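Local coordinates for protein probable amidase (PDB 2DC0) that is a probable amidase of the amidase family, an alpha/beta protein built around a large mixed beta-sheet, at residues Gly189-Glu194 with Asp204-Leu209. Numbering follows the deposited sequence.
Sequences GRVSLE and DHAGPL
Gly189 meets Asp204 through a single water: its backbone N donates to the water at 2.8 Å, and the water in turn donates a hydrogen bond to Asp204 O. Val191 lies over the start of strand 206-210. Its CB comes within 3.7 Å of Ala206 O, and CG1, anti to the backbone N (chi1 177°), runs to Ala206 CB at 3.6 Å; the same side chain also touches Leu223 of helix 213-224. Val191 O takes part in a second bridge, accepting from a water 2.7 Å away, which in turn accepts from Ala206 N. Ser192 turns its side chain away from the strand and closes an ST turn, Glu194 N donating to Ser192 OG at 3.0 Å with an N-H...O angle of 162°. Leu193 then reaches back with both methyls. CD2 packs at 3.6 Å on Ala206 CB, the same methyl that Val191 CG1 touches, while CD1 presses on Asp204 CB at 3.4 Å, the two side chains crossing at about a right angle. Phe76 adds to the apolar surroundings of Leu193 and Ala206. The Asp204 carboxylate is held by Thr168 OG1 and the backbone N of Leu199 and Ser200, while its CB meets Leu193. The contact thus folds the loop that follows strand 182-185 back against the entry to strand 206-210, its antiparallel neighbour in the central sheet. No direct hydrogen bond joins the two segments: apolar packing on Ala206 CB and on the Asp204 methylene supplies the side-chain contact, and two waters link their backbones.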
# COMPACT_ATOMS: atom_id res chain seq x y z
N GLY A 189 -0.84 11.49 0.62
CA GLY A 189 0.32 12.31 0.33
C GLY A 189 0.27 13.31 -0.81
O GLY A 189 1.18 14.14 -0.93
N ARG A 190 -0.75 13.26 -1.65
CA ARG A 190 -0.81 14.20 -2.77
C ARG A 190 -0.83 15.64 -2.26
O ARG A 190 -0.18 16.52 -2.83
CB ARG A 190 -2.04 13.92 -3.64
CG ARG A 190 -2.05 14.73 -4.92
CD ARG A 190 -3.24 14.38 -5.78
NE ARG A 190 -3.16 13.02 -6.33
CZ ARG A 190 -2.34 12.66 -7.32
NH1 ARG A 190 -1.52 13.55 -7.87
NH2 ARG A 190 -2.35 11.42 -7.77
N VAL A 191 -1.57 15.90 -1.19
CA VAL A 191 -1.63 17.23 -0.60
C VAL A 191 -0.79 17.17 0.67
O VAL A 191 -1.02 16.33 1.54
CB VAL A 191 -3.08 17.65 -0.25
CG1 VAL A 191 -3.08 19.02 0.43
CG2 VAL A 191 -3.92 17.70 -1.52
N SER A 192 0.20 18.05 0.78
CA SER A 192 1.09 18.05 1.93
C SER A 192 0.43 18.32 3.27
O SER A 192 -0.41 19.21 3.40
CB SER A 192 2.21 19.07 1.73
OG SER A 192 3.01 19.14 2.90
N LEU A 193 0.82 17.54 4.26
CA LEU A 193 0.31 17.70 5.61
C LEU A 193 1.41 18.27 6.50
O LEU A 193 1.34 18.22 7.73
CB LEU A 193 -0.17 16.35 6.16
CG LEU A 193 -1.61 16.00 5.78
CD1 LEU A 193 -1.92 14.55 6.12
CD2 LEU A 193 -2.57 16.94 6.51
N GLU A 194 2.45 18.82 5.86
CA GLU A 194 3.57 19.42 6.58
C GLU A 194 3.09 20.65 7.36
O GLU A 194 2.35 21.49 6.83
CB GLU A 194 4.66 19.84 5.58
CG GLU A 194 5.89 20.49 6.22
CD GLU A 194 6.84 21.07 5.18
OE1 GLU A 194 7.17 20.36 4.20
OE2 GLU A 194 7.28 22.22 5.34
N ASP A 204 -3.26 9.84 7.72
CA ASP A 204 -3.87 11.17 7.56
C ASP A 204 -3.87 11.62 6.09
O ASP A 204 -2.98 11.26 5.32
CB ASP A 204 -3.09 12.26 8.33
CG ASP A 204 -3.22 12.15 9.84
OD1 ASP A 204 -4.11 11.44 10.34
OD2 ASP A 204 -2.40 12.81 10.52
N HIS A 205 -4.87 12.42 5.73
CA HIS A 205 -5.02 12.97 4.38
C HIS A 205 -5.54 14.40 4.48
O HIS A 205 -6.40 14.69 5.31
CB HIS A 205 -6.06 12.21 3.55
CG HIS A 205 -5.68 10.81 3.17
ND1 HIS A 205 -5.61 9.78 4.08
CD2 HIS A 205 -5.44 10.26 1.96
CE1 HIS A 205 -5.35 8.65 3.44
NE2 HIS A 205 -5.24 8.91 2.15
N ALA A 206 -5.04 15.29 3.63
CA ALA A 206 -5.52 16.67 3.58
C ALA A 206 -6.41 16.74 2.35
O ALA A 206 -6.08 16.16 1.31
CB ALA A 206 -4.35 17.65 3.45
N GLY A 207 -7.53 17.45 2.44
CA GLY A 207 -8.42 17.53 1.29
C GLY A 207 -9.46 18.63 1.41
O GLY A 207 -9.72 19.13 2.50
N PRO A 208 -10.08 19.02 0.29
CA PRO A 208 -11.09 20.08 0.28
C PRO A 208 -12.54 19.67 0.51
O PRO A 208 -12.94 18.52 0.26
CB PRO A 208 -10.91 20.69 -1.09
CG PRO A 208 -10.71 19.45 -1.93
CD PRO A 208 -9.72 18.64 -1.10
N LEU A 209 -13.31 20.65 0.98
CA LEU A 209 -14.76 20.53 1.20
C LEU A 209 -15.29 21.65 0.32
O LEU A 209 -14.91 22.81 0.48
CB LEU A 209 -15.11 20.77 2.67
CG LEU A 209 -14.87 19.52 3.52
CD1 LEU A 209 -14.54 19.91 4.94
CD2 LEU A 209 -16.12 18.63 3.46
O HOH W 1 -1.46 12.31 3.20
O HOH W 2 -2.83 14.47 2.27